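Local coordinates for haloacid delahogenase-like family hydrolase (Xanthomonas campestris pv. campestris, PDB 2PKE), which probably acts as a phosphatase of the haloacid dehalogenase-like family, with a magnesium ion bound at its active site, at residues D22-S27 / S148-L153; T82-T87 / R94-I99; P195-G200 / P225-V230. One frame throughout, in Å; residues are numbered along the deposited sequence. Where two conformers were deposited one is given.

Contact 1: residues D22-S27 / S148-L153; sequences DTLWKS and SGLSDL
Leu-150 has the largest share of this buried contact and meets two residues of 22-27 with a single methyl. Its CD1 lies 4.0 Å from Leu-24 CB and, at 4.4 Å from Trp-25 CE3, sits near the indole plane at the benzo edge. With CG beside the backbone N (chi1 -57°) and an extended chain beyond it, Leu-150 projects this methyl out of the 148-153 turn.

Ser-148 approaches the same end of the indole obliquely. Its CB is 3.8 Å from Trp-25 CE3, and its OG is no nearer than 4.1 Å to Trp-25 CZ3, so the methylene makes the closer approach. The hydroxyl is used elsewhere: OG accepts from Leu-150 N at 3.0 Å with a nearly straight bond (160°), the signature of an ST turn, and it is also hydrogen-bonded to Ile-145 O of helix 138-148. Ser-148 thus ties Leu-150 to the helix end just where Gly-149, with positive phi, breaks from it.

At the pyrrole end of the indole, Trp-25 NE1 is hydrogen-bonded to Asp-21 OD1, which helps to set the ring's rotation. The loop itself is closed by Asp-22 N bonding to Trp-25 O at 2.7 Å. Asp-21 is a magnesium ligand with Asp-19 and Asn-187, and Thr-23 OG1 bonds to the last two, consistent with the DxDx(T/V) motif of haloacid dehalogenase-like hydrolases. The tight turn that follows strand 15-18 here resembles the squiggle region of that Rossmann-like fold.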
ATOM      1  N   ASP A  22       8.340   4.557 -15.205  1.00 20.25           N
ATOM      2  CA  ASP A  22       9.481   4.929 -16.031  1.00 19.82           C
ATOM      3  C   ASP A  22      10.265   3.747 -16.591  1.00 20.15           C
ATOM      4  O   ASP A  22      11.368   3.936 -17.133  1.00 20.47           O
ATOM      5  CB  ASP A  22      10.407   5.875 -15.277  1.00 19.84           C
ATOM      6  CG  ASP A  22       9.651   7.011 -14.643  1.00 24.93           C
ATOM      7  OD1 ASP A  22       8.923   7.701 -15.384  1.00 19.75           O
ATOM      8  OD2 ASP A  22       9.731   7.120 -13.398  1.00 23.69           O
ATOM      9  N   THR A  23       9.664   2.561 -16.480  1.00 20.46           N
ATOM     10  CA  THR A  23      10.194   1.311 -17.023  1.00 20.24           C
ATOM     11  C   THR A  23       9.124   0.690 -17.981  1.00 17.95           C
ATOM     12  O   THR A  23       9.390   0.480 -19.179  1.00 19.64           O
ATOM     13  CB  THR A  23      10.585   0.284 -15.925  1.00 21.17           C
ATOM     14  OG1 THR A  23      11.656   0.803 -15.126  1.00 20.80           O
ATOM     15  CG2 THR A  23      10.995  -1.041 -16.575  1.00 23.24           C
ATOM     16  N   LEU A  24       7.935   0.401 -17.442  1.00 20.38           N
ATOM     17  CA  LEU A  24       6.802  -0.079 -18.247  1.00 20.72           C
ATOM     18  C   LEU A  24       5.916   1.059 -18.793  1.00 19.94           C
ATOM     19  O   LEU A  24       5.319   0.916 -19.851  1.00 22.45           O
ATOM     20  CB  LEU A  24       5.931  -1.063 -17.451  1.00 19.56           C
ATOM     21  CG  LEU A  24       6.616  -2.286 -16.830  1.00 22.38           C
ATOM     22  CD1 LEU A  24       5.606  -2.985 -15.947  1.00 23.48           C
ATOM     23  CD2 LEU A  24       7.140  -3.197 -17.904  1.00 19.22           C
ATOM     24  N   TRP A  25       5.798   2.155 -18.052  1.00 20.98           N
ATOM     25  CA  TRP A  25       4.921   3.256 -18.470  1.00 20.89           C
ATOM     26  C   TRP A  25       5.583   4.556 -18.057  1.00 22.30           C
ATOM     27  O   TRP A  25       6.479   4.559 -17.224  1.00 23.39           O
ATOM     28  CB  TRP A  25       3.491   3.117 -17.834  1.00 20.95           C
ATOM     29  CG  TRP A  25       3.492   2.906 -16.356  1.00 19.91           C
ATOM     30  CD1 TRP A  25       3.849   3.827 -15.414  1.00 22.81           C
ATOM     31  CD2 TRP A  25       3.185   1.705 -15.646  1.00 24.43           C
ATOM     32  NE1 TRP A  25       3.767   3.290 -14.169  1.00 25.48           N
ATOM     33  CE2 TRP A  25       3.347   1.988 -14.268  1.00 24.23           C
ATOM     34  CE3 TRP A  25       2.750   0.425 -16.032  1.00 23.85           C
ATOM     35  CZ2 TRP A  25       3.131   1.039 -13.270  1.00 21.64           C
ATOM     36  CZ3 TRP A  25       2.517  -0.506 -15.042  1.00 22.74           C
ATOM     37  CH2 TRP A  25       2.733  -0.217 -13.682  1.00 21.26           C
ATOM     38  N   LYS A  26       5.102   5.661 -18.605  1.00 24.26           N
ATOM     39  CA  LYS A  26       5.598   7.001 -18.266  1.00 28.57           C
ATOM     40  C   LYS A  26       5.024   7.453 -16.924  1.00 27.88           C
ATOM     41  O   LYS A  26       3.848   7.226 -16.639  1.00 30.59           O
ATOM     42  CB  LYS A  26       5.257   7.990 -19.372  1.00 28.23           C
ATOM     43  CG  LYS A  26       5.787   7.533 -20.716  1.00 31.84           C
ATOM     44  CD  LYS A  26       5.689   8.606 -21.765  1.00 37.18           C
ATOM     45  CE  LYS A  26       5.931   8.023 -23.171  1.00 46.39           C
ATOM     46  N   SER A  27       5.873   8.053 -16.104  1.00 25.71           N
ATOM     47  CA  SER A  27       5.487   8.510 -14.766  1.00 28.10           C
ATOM     48  C   SER A  27       6.138   9.828 -14.429  1.00 24.51           C
ATOM     49  O   SER A  27       5.494  10.755 -13.999  1.00 24.25           O
ATOM     50  CB  SER A  27       5.911   7.507 -13.712  1.00 26.15           C
ATOM     51  OG  SER A  27       5.639   7.983 -12.421  1.00 24.77           O
ATOM     52  N   SER A 148      -2.911   0.550 -17.498  1.00 27.85           N
ATOM     53  CA  SER A 148      -1.833   0.373 -18.471  1.00 25.44           C
ATOM     54  C   SER A 148      -2.234  -0.533 -19.593  1.00 23.31           C
ATOM     55  O   SER A 148      -1.695  -0.412 -20.673  1.00 25.70           O
ATOM     56  CB  SER A 148      -0.533  -0.189 -17.840  1.00 25.73           C
ATOM     57  OG  SER A 148      -0.693  -1.532 -17.407  1.00 20.59           O
ATOM     58  N   GLY A 149      -3.137  -1.469 -19.311  1.00 21.91           N
ATOM     59  CA  GLY A 149      -3.458  -2.566 -20.215  1.00 20.86           C
ATOM     60  C   GLY A 149      -2.588  -3.798 -20.057  1.00 21.47           C
ATOM     61  O   GLY A 149      -2.900  -4.855 -20.597  1.00 19.79           O
ATOM     62  N   LEU A 150      -1.519  -3.702 -19.262  1.00 20.53           N
ATOM     63  CA  LEU A 150      -0.595  -4.823 -19.056  1.00 21.42           C
ATOM     64  C   LEU A 150      -0.985  -5.818 -17.943  1.00 21.17           C
ATOM     65  O   LEU A 150      -0.225  -6.705 -17.665  1.00 22.33           O
ATOM     66  CB  LEU A 150       0.817  -4.280 -18.723  1.00 22.34           C
ATOM     67  CG  LEU A 150       1.500  -3.328 -19.728  1.00 24.29           C
ATOM     68  CD1 LEU A 150       2.711  -2.740 -19.088  1.00 19.06           C
ATOM     69  CD2 LEU A 150       1.898  -4.044 -21.010  1.00 25.66           C
ATOM     70  N   SER A 151      -2.153  -5.661 -17.315  1.00 25.20           N
ATOM     71  CA  SER A 151      -2.639  -6.593 -16.253  1.00 25.09           C
ATOM     72  C   SER A 151      -2.659  -8.046 -16.614  1.00 25.67           C
ATOM     73  O   SER A 151      -2.423  -8.894 -15.783  1.00 26.54           O
ATOM     74  CB  SER A 151      -4.074  -6.244 -15.816  1.00 23.52           C
ATOM     75  OG  SER A 151      -4.036  -5.134 -14.986  1.00 37.53           O
ATOM     76  N   ASP A 152      -3.009  -8.354 -17.841  1.00 25.03           N
ATOM     77  CA  ASP A 152      -3.020  -9.740 -18.259  1.00 26.62           C
ATOM     78  C   ASP A 152      -1.650 -10.386 -18.189  1.00 24.91           C
ATOM     79  O   ASP A 152      -1.583 -11.601 -18.053  1.00 29.56           O
ATOM     80  CB  ASP A 152      -3.632  -9.916 -19.665  1.00 26.96           C
ATOM     81  CG  ASP A 152      -2.824  -9.221 -20.739  1.00 27.52           C
ATOM     82  OD1 ASP A 152      -2.364  -8.095 -20.519  1.00 24.95           O
ATOM     83  OD2 ASP A 152      -2.676  -9.799 -21.824  1.00 31.59           O
ATOM     84  N   LEU A 153      -0.568  -9.606 -18.324  1.00 22.84           N
ATOM     85  CA  LEU A 153       0.778 -10.123 -18.230  1.00 22.44           C
ATOM     86  C   LEU A 153       1.353 -10.117 -16.822  1.00 22.24           C
ATOM     87  O   LEU A 153       2.310 -10.820 -16.563  1.00 24.26           O
ATOM     88  CB  LEU A 153       1.752  -9.318 -19.113  1.00 21.69           C
ATOM     89  CG  LEU A 153       1.492  -9.288 -20.619  1.00 23.27           C
ATOM     90  CD1 LEU A 153       2.358  -8.241 -21.307  1.00 21.25           C
ATOM     91  CD2 LEU A 153       1.775 -10.685 -21.178  1.00 29.56           C
TER

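Contact 2: residues T82-T87 / R94-I99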
ATOM      1  N   THR A  82       5.850  23.016   2.016  1.00 21.99           N
ATOM      2  CA  THR A  82       6.892  23.832   1.379  1.00 21.08           C
ATOM      3  C   THR A  82       6.410  25.224   0.951  1.00 21.00           C
ATOM      4  O   THR A  82       7.134  26.226   1.129  1.00 24.14           O
ATOM      5  CB  THR A  82       7.426  23.149   0.128  1.00 21.61           C
ATOM      6  OG1 THR A  82       7.863  21.813   0.429  1.00 18.74           O
ATOM      7  CG2 THR A  82       8.599  23.918  -0.436  1.00 16.53           C
ATOM      8  N   ALA A  83       5.209  25.298   0.351  1.00 20.90           N
ATOM      9  CA  ALA A  83       4.625  26.599  -0.087  1.00 17.93           C
ATOM     10  C   ALA A  83       4.343  27.535   1.059  1.00 18.93           C
ATOM     11  O   ALA A  83       4.563  28.759   0.948  1.00 16.39           O
ATOM     12  CB  ALA A  83       3.348  26.380  -0.891  1.00 16.28           C
ATOM     13  N   ILE A  84       3.846  26.984   2.158  1.00 17.50           N
ATOM     14  CA  ILE A  84       3.566  27.771   3.329  1.00 19.61           C
ATOM     15  C   ILE A  84       4.889  28.351   3.869  1.00 19.27           C
ATOM     16  O   ILE A  84       4.951  29.532   4.259  1.00 16.61           O
ATOM     17  CB  ILE A  84       2.748  26.963   4.379  1.00 18.06           C
ATOM     18  CG1 ILE A  84       1.343  26.687   3.826  1.00 20.44           C
ATOM     19  CG2 ILE A  84       2.548  27.769   5.638  1.00 12.48           C
ATOM     20  CD1 ILE A  84       0.530  25.651   4.574  1.00 21.62           C
ATOM     21  N   GLU A  85       5.935  27.541   3.875  1.00 19.61           N
ATOM     22  CA  GLU A  85       7.286  28.017   4.254  1.00 22.13           C
ATOM     23  C   GLU A  85       7.855  29.063   3.331  1.00 20.50           C
ATOM     24  O   GLU A  85       8.344  30.118   3.781  1.00 18.74           O
ATOM     25  CB  GLU A  85       8.298  26.873   4.259  1.00 26.09           C
ATOM     26  CG  GLU A  85       8.056  25.825   5.306  1.00 34.02           C
ATOM     27  CD  GLU A  85       8.250  26.350   6.694  1.00 46.64           C
ATOM     28  OE1 GLU A  85       9.230  27.097   6.927  1.00 54.78           O
ATOM     29  OE2 GLU A  85       7.398  26.025   7.551  1.00 61.43           O
ATOM     30  N   LEU A  86       7.862  28.737   2.047  1.00 20.07           N
ATOM     31  CA  LEU A  86       8.445  29.600   1.043  1.00 20.24           C
ATOM     32  C   LEU A  86       7.790  30.976   1.012  1.00 20.76           C
ATOM     33  O   LEU A  86       8.491  31.971   0.837  1.00 22.52           O
ATOM     34  CB  LEU A  86       8.363  28.976  -0.348  1.00 21.13           C
ATOM     35  CG  LEU A  86       9.354  27.869  -0.654  1.00 18.02           C
ATOM     36  CD1 LEU A  86       8.964  27.115  -1.962  1.00 20.14           C
ATOM     37  CD2 LEU A  86      10.745  28.438  -0.725  1.00 24.26           C
ATOM     38  N   THR A  87       6.459  31.020   1.157  1.00 20.87           N
ATOM     39  CA  THR A  87       5.708  32.276   1.089  1.00 21.75           C
ATOM     40  C   THR A  87       5.473  32.905   2.465  1.00 20.65           C
ATOM     41  O   THR A  87       4.720  33.885   2.572  1.00 19.69           O
ATOM     42  CB  THR A  87       4.354  32.082   0.415  1.00 22.01           C
ATOM     43  OG1 THR A  87       3.514  31.289   1.263  1.00 20.81           O
ATOM     44  CG2 THR A  87       4.512  31.382  -0.967  1.00 23.38           C
ATOM     45  N   ARG A  94      -6.965  29.550  -1.549  1.00 20.38           N
ATOM     46  CA  ARG A  94      -7.262  29.229  -2.933  1.00 20.74           C
ATOM     47  C   ARG A  94      -6.059  28.583  -3.667  1.00 20.64           C
ATOM     48  O   ARG A  94      -6.220  27.622  -4.432  1.00 18.77           O
ATOM     49  CB  ARG A  94      -7.785  30.456  -3.690  1.00 22.74           C
ATOM     50  CG  ARG A  94      -8.069  30.196  -5.136  1.00 21.85           C
ATOM     51  CD  ARG A  94      -8.980  28.982  -5.369  1.00 32.84           C
ATOM     52  NE  ARG A  94      -8.418  27.970  -6.286  1.00 38.69           N
ATOM     53  N   ASP A  95      -4.853  29.074  -3.424  1.00 21.35           N
ATOM     54  CA  ASP A  95      -3.671  28.488  -4.093  1.00 21.20           C
ATOM     55  C   ASP A  95      -3.219  27.153  -3.473  1.00 20.72           C
ATOM     56  O   ASP A  95      -2.709  26.257  -4.163  1.00 21.20           O
ATOM     57  CB  ASP A  95      -2.549  29.506  -4.181  1.00 18.89           C
ATOM     58  CG  ASP A  95      -2.827  30.565  -5.204  1.00 25.11           C
ATOM     59  OD1 ASP A  95      -3.546  30.277  -6.207  1.00 22.31           O
ATOM     60  OD2 ASP A  95      -2.346  31.701  -4.997  1.00 26.31           O
ATOM     61  N   ILE A  96      -3.470  26.978  -2.190  1.00 22.92           N
ATOM     62  CA  ILE A  96      -3.293  25.645  -1.562  1.00 22.98           C
ATOM     63  C   ILE A  96      -4.266  24.631  -2.143  1.00 22.85           C
ATOM     64  O   ILE A  96      -3.879  23.484  -2.349  1.00 20.35           O
ATOM     65  CB  ILE A  96      -3.478  25.700  -0.036  1.00 23.05           C
ATOM     66  CG1 ILE A  96      -2.401  26.579   0.564  1.00 20.43           C
ATOM     67  CG2 ILE A  96      -3.389  24.289   0.579  1.00 16.25           C
ATOM     68  CD1 ILE A  96      -1.025  25.970   0.421  1.00 30.32           C
ATOM     69  N   GLN A  97      -5.495  25.081  -2.381  0.50 22.75           N
ATOM     70  CA  GLN A  97      -6.498  24.349  -3.134  0.50 22.34           C
ATOM     71  C   GLN A  97      -5.905  23.845  -4.443  0.50 22.08           C
ATOM     72  O   GLN A  97      -6.013  22.652  -4.770  0.50 19.45           O
ATOM     73  CB  GLN A  97      -7.707  25.240  -3.432  0.50 21.13           C
ATOM     74  CG  GLN A  97      -8.857  24.530  -4.145  0.50 21.75           C
ATOM     75  CD  GLN A  97     -10.186  25.106  -3.748  0.50 22.03           C
ATOM     76  OE1 GLN A  97     -10.451  26.290  -3.971  0.50 22.60           O
ATOM     77  NE2 GLN A  97     -11.029  24.287  -3.126  0.50 26.90           N
ATOM     78  N   ARG A  98      -5.254  24.764  -5.157  1.00 21.28           N
ATOM     79  CA  ARG A  98      -4.580  24.466  -6.429  1.00 21.66           C
ATOM     80  C   ARG A  98      -3.441  23.453  -6.308  1.00 20.24           C
ATOM     81  O   ARG A  98      -3.227  22.643  -7.187  1.00 25.19           O
ATOM     82  CB  ARG A  98      -4.105  25.770  -7.105  1.00 21.58           C
ATOM     83  CG  ARG A  98      -5.186  26.413  -7.898  1.00 22.95           C
ATOM     84  CD  ARG A  98      -5.035  27.880  -8.080  1.00 30.82           C
ATOM     85  NE  ARG A  98      -3.695  28.359  -8.410  1.00 39.67           N
ATOM     86  CZ  ARG A  98      -3.266  28.711  -9.620  1.00 47.91           C
ATOM     87  NH1 ARG A  98      -4.030  28.575 -10.695  1.00 61.33           N
ATOM     88  NH2 ARG A  98      -2.038  29.193  -9.764  1.00 54.59           N
ATOM     89  N   ILE A  99      -2.721  23.475  -5.205  1.00 21.22           N
ATOM     90  CA  ILE A  99      -1.715  22.451  -4.939  1.00 19.59           C
ATOM     91  C   ILE A  99      -2.404  21.099  -4.709  1.00 23.02           C
ATOM     92  O   ILE A  99      -1.954  20.071  -5.244  1.00 20.12           O
ATOM     93  CB  ILE A  99      -0.864  22.814  -3.752  1.00 15.04           C
ATOM     94  CG1 ILE A  99       0.003  24.047  -4.091  1.00 20.50           C
ATOM     95  CG2 ILE A  99       0.014  21.622  -3.316  1.00 17.59           C
ATOM     96  CD1 ILE A  99       0.746  24.584  -2.931  1.00 23.97           C
TER
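Ala-83 and Ile-99 make the nearest approach between the two helical segments, purely through apolar groups. Ala-83 CB points at the opposite helix and stands 3.8 Å from Ile-99 CD1, the far end of a side chain that reaches across because CG1 lies beside the backbone N (chi1 -68°) and the chain beyond it is extended. A second apolar pair joins Ile-84 CG1 to Ile-96 CD1 at 4.2 Å. Neither of these isoleucines aims its CB straight across; it is their outer atoms that close the gap. The nearest CA atoms across the segments, those of Ala-83 and Ile-96, are 8.1 Å apart.

No polar interaction crosses between the segments; the polar groups bond within their own segment or beyond it. At the end of helix 72-86, Ala-83 O is gripped by two donors that reach it from opposite faces of its plane: Thr-87 N at 3.0 Å and Thr-87 OG1 at 2.8 Å, the hydroxyl tilted 26° from the carbonyl plane. Thr-87 OG1 in turn is hydrogen-bonded to Ile-91 N, linking the helix end to the connection that follows.

A salt bridge within 94-99, Arg-98 NE to Asp-95 OD1 at 2.9 Å, runs along one flank of helix 93-107. Asp-95 has a second partner, since its OD2 is hydrogen-bonded to Tyr-45 OH.

Helices 72-86 and 93-107 form a helical hairpin, joined by a short connection whose Ile-91 packs on both Ala-83 and Ile-96. Helix 28-42 lies against Thr-87, Asp-95 and Arg-98, and helix 57-68 touches Thr-82. The second subunit reaches the hairpin as well: Ile-96 packs on Ile-84 of that chain, and Ile-84 on its Gln-97.

Contact 3: residues P195-G200 / P225-V230; sequences PVLAIG and PRLREV
Leu-197 and Arg-226 pass alongside each other in opposite directions, and between them they bury most of the surface of this contact. Leu-197 CD2 rests on the start of the arginine, 3.6 Å from Arg-226 CB and 3.5 Å from Arg-226 O, while its other methyl, CD1, touches Leu-227 CB at 4.2 Å.

The far end of the arginine makes the one hydrogen bond across the segments. Arg-226 NH2 donates to Gly-200 O at 2.8 Å, but the bond is bent (139° at the hydrogen) and the donor stands above the carbonyl plane, 43° out of it. A bend at chi3 (82°) turns the guanidinium towards the glycine.

In the next shell, Arg-226 NE bonds to Gly-201 O and the guanidinium makes a cation-pi interaction with Trp-202, so several partners hold it in place. Gly-200 is positioned by a Schellman motif ending helix 189-198, in which Gly-200 N bonds to Leu-197 O at 3.1 Å. At the backbone of the arginine, Arg-226 N is hydrogen-bonded to Glu-224 OE2.

Within this chain, strand 227-229 is the outermost on its side of the parallel sheet and pairs with 202-205, the strand that helix 189-198 leads into. Helix 236-250 covers Arg-228 and Val-230, and helix 165-175 packs on Pro-195, Val-196 and Ile-199.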
ATOM      1  N   PRO A 195      20.393  -2.987  -5.586  1.00 18.64           N
ATOM      2  CA  PRO A 195      20.011  -3.904  -4.483  1.00 19.75           C
ATOM      3  C   PRO A 195      19.877  -5.376  -4.870  1.00 22.40           C
ATOM      4  O   PRO A 195      20.106  -6.258  -4.048  1.00 19.60           O
ATOM      5  CB  PRO A 195      18.671  -3.352  -4.041  1.00 21.07           C
ATOM      6  CG  PRO A 195      18.658  -1.912  -4.513  1.00 20.11           C
ATOM      7  CD  PRO A 195      19.389  -1.940  -5.790  1.00 21.49           C
ATOM      8  N   VAL A 196      19.512  -5.641  -6.116  1.00 18.22           N
ATOM      9  CA  VAL A 196      19.394  -7.005  -6.613  1.00 16.68           C
ATOM     10  C   VAL A 196      20.804  -7.590  -6.856  1.00 14.40           C
ATOM     11  O   VAL A 196      21.042  -8.754  -6.547  1.00 18.74           O
ATOM     12  CB  VAL A 196      18.505  -7.049  -7.902  1.00 17.44           C
ATOM     13  CG1 VAL A 196      18.473  -8.488  -8.534  1.00 16.16           C
ATOM     14  CG2 VAL A 196      17.106  -6.560  -7.573  1.00 20.38           C
ATOM     15  N   LEU A 197      21.697  -6.811  -7.463  1.00 17.08           N
ATOM     16  CA  LEU A 197      23.104  -7.204  -7.594  1.00 17.65           C
ATOM     17  C   LEU A 197      23.645  -7.504  -6.210  1.00 19.44           C
ATOM     18  O   LEU A 197      24.312  -8.502  -6.004  1.00 20.03           O
ATOM     19  CB  LEU A 197      23.953  -6.126  -8.287  1.00 21.95           C
ATOM     20  CG  LEU A 197      23.562  -5.802  -9.748  1.00 24.33           C
ATOM     21  CD1 LEU A 197      24.478  -4.783 -10.362  1.00 23.44           C
ATOM     22  CD2 LEU A 197      23.547  -7.046 -10.535  1.00 22.83           C
ATOM     23  N   ALA A 198      23.289  -6.681  -5.237  1.00 18.89           N
ATOM     24  CA  ALA A 198      23.797  -6.863  -3.865  1.00 17.04           C
ATOM     25  C   ALA A 198      23.441  -8.173  -3.187  1.00 18.50           C
ATOM     26  O   ALA A 198      24.212  -8.667  -2.381  1.00 17.98           O
ATOM     27  CB  ALA A 198      23.332  -5.671  -2.981  1.00 13.70           C
ATOM     28  N   ILE A 199      22.277  -8.741  -3.494  1.00 18.28           N
ATOM     29  CA  ILE A 199      21.855 -10.038  -2.937  1.00 18.30           C
ATOM     30  C   ILE A 199      22.202 -11.237  -3.819  1.00 19.50           C
ATOM     31  O   ILE A 199      21.921 -12.375  -3.460  1.00 19.53           O
ATOM     32  CB  ILE A 199      20.361 -10.082  -2.582  1.00 20.95           C
ATOM     33  CG1 ILE A 199      19.481 -10.001  -3.839  1.00 20.03           C
ATOM     34  CG2 ILE A 199      19.998  -8.983  -1.517  1.00 19.86           C
ATOM     35  CD1 ILE A 199      18.011 -10.371  -3.529  1.00 19.28           C
ATOM     36  N   GLY A 200      22.867 -10.970  -4.939  1.00 20.67           N
ATOM     37  CA  GLY A 200      23.381 -12.006  -5.824  1.00 20.75           C
ATOM     38  C   GLY A 200      22.583 -12.199  -7.108  1.00 18.77           C
ATOM     39  O   GLY A 200      22.773 -13.185  -7.804  1.00 19.20           O
ATOM     40  N   PRO A 225      29.676  -7.310 -14.246  1.00 33.32           N
ATOM     41  CA  PRO A 225      29.310  -8.436 -15.108  1.00 30.15           C
ATOM     42  C   PRO A 225      27.883  -8.970 -14.974  1.00 27.26           C
ATOM     43  O   PRO A 225      27.413  -9.609 -15.902  1.00 25.85           O
ATOM     44  CB  PRO A 225      30.317  -9.526 -14.712  1.00 31.71           C
ATOM     45  CG  PRO A 225      30.738  -9.179 -13.313  1.00 36.34           C
ATOM     46  CD  PRO A 225      30.708  -7.679 -13.256  1.00 33.22           C
ATOM     47  N   ARG A 226      27.193  -8.695 -13.867  1.00 22.68           N
ATOM     48  CA  ARG A 226      25.837  -9.199 -13.646  1.00 22.82           C
ATOM     49  C   ARG A 226      24.727  -8.206 -14.068  1.00 21.64           C
ATOM     50  O   ARG A 226      23.572  -8.418 -13.764  1.00 18.55           O
ATOM     51  CB  ARG A 226      25.626  -9.544 -12.186  1.00 23.70           C
ATOM     52  CG  ARG A 226      26.670 -10.501 -11.628  1.00 30.56           C
ATOM     53  CD  ARG A 226      26.388 -10.744 -10.128  1.00 30.45           C
ATOM     54  NE  ARG A 226      25.344 -11.763  -9.923  1.00 26.24           N
ATOM     55  CZ  ARG A 226      25.505 -13.063 -10.163  1.00 34.71           C
ATOM     56  NH1 ARG A 226      26.645 -13.541 -10.644  1.00 38.68           N
ATOM     57  NH2 ARG A 226      24.508 -13.903  -9.923  1.00 35.47           N
ATOM     58  N   LEU A 227      25.109  -7.147 -14.764  1.00 19.01           N
ATOM     59  CA  LEU A 227      24.203  -6.139 -15.240  1.00 24.51           C
ATOM     60  C   LEU A 227      24.382  -5.983 -16.763  1.00 23.74           C
ATOM     61  O   LEU A 227      25.493  -6.111 -17.265  1.00 27.04           O
ATOM     62  CB  LEU A 227      24.634  -4.843 -14.559  1.00 26.28           C
ATOM     63  CG  LEU A 227      24.097  -3.509 -14.955  1.00 30.59           C
ATOM     64  CD1 LEU A 227      22.642  -3.551 -14.640  1.00 28.68           C
ATOM     65  CD2 LEU A 227      24.790  -2.468 -14.107  1.00 28.99           C
ATOM     66  N   ARG A 228      23.285  -5.717 -17.465  0.50 22.39           N
ATOM     67  CA  ARG A 228      23.308  -5.225 -18.865  0.50 20.72           C
ATOM     68  C   ARG A 228      22.627  -3.878 -18.880  0.50 20.43           C
ATOM     69  O   ARG A 228      21.611  -3.673 -18.197  0.50 19.41           O
ATOM     70  CB  ARG A 228      22.533  -6.152 -19.791  0.50 22.24           C
ATOM     71  CG  ARG A 228      23.049  -7.568 -19.851  0.50 20.13           C
ATOM     72  CD  ARG A 228      24.330  -7.646 -20.658  0.50 22.57           C
ATOM     73  NE  ARG A 228      24.769  -9.037 -20.779  0.50 24.40           N
ATOM     74  CZ  ARG A 228      25.552  -9.668 -19.908  0.50 25.21           C
ATOM     75  NH1 ARG A 228      26.010  -9.053 -18.804  0.50 12.75           N
ATOM     76  NH2 ARG A 228      25.853 -10.944 -20.133  0.50 25.44           N
ATOM     77  N   GLU A 229      23.176  -2.941 -19.643  1.00 19.26           N
ATOM     78  CA  GLU A 229      22.480  -1.693 -19.876  1.00 22.06           C
ATOM     79  C   GLU A 229      21.836  -1.856 -21.228  1.00 22.84           C
ATOM     80  O   GLU A 229      22.509  -2.134 -22.218  1.00 23.45           O
ATOM     81  CB  GLU A 229      23.390  -0.478 -19.825  1.00 21.99           C
ATOM     82  CG  GLU A 229      22.575   0.815 -19.732  1.00 29.05           C
ATOM     83  CD  GLU A 229      23.451   2.040 -19.671  1.00 36.45           C
ATOM     84  OE1 GLU A 229      24.642   1.894 -19.327  1.00 41.28           O
ATOM     85  OE2 GLU A 229      22.960   3.146 -19.985  1.00 42.81           O
ATOM     86  N   VAL A 230      20.526  -1.713 -21.247  1.00 22.13           N
ATOM     87  CA  VAL A 230      19.723  -1.913 -22.447  1.00 24.85           C
ATOM     88  C   VAL A 230      18.914  -0.632 -22.719  1.00 25.51           C
ATOM     89  O   VAL A 230      18.076  -0.274 -21.914  1.00 27.42           O
ATOM     90  CB  VAL A 230      18.770  -3.088 -22.251  1.00 25.06           C
ATOM     91  CG1 VAL A 230      17.903  -3.253 -23.492  1.00 27.15           C
ATOM     92  CG2 VAL A 230      19.566  -4.387 -21.882  1.00 23.30           C
TER

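Contacts 1 and 3 belong to the domain built on the parallel sheet, whereas contact 2 lies in a helical insertion between strands 15-18 and 129-135, consistent with the cap of haloacid dehalogenase-like enzymes. Both segments of contact 2 therefore fall between the two segments of contact 1; contact 3 follows later in the chain. Centre to centre, contacts 1 and 2 are 32 Å apart, contacts 1 and 3 are 22 Å apart, and contacts 2 and 3 are 42 Å apart, on opposite sides of the chain's centre. Contact 1 adjoins the magnesium site, contact 3 joins the end of helix 189-198 to the edge strand 227-229, and contact 2 meets the second subunit.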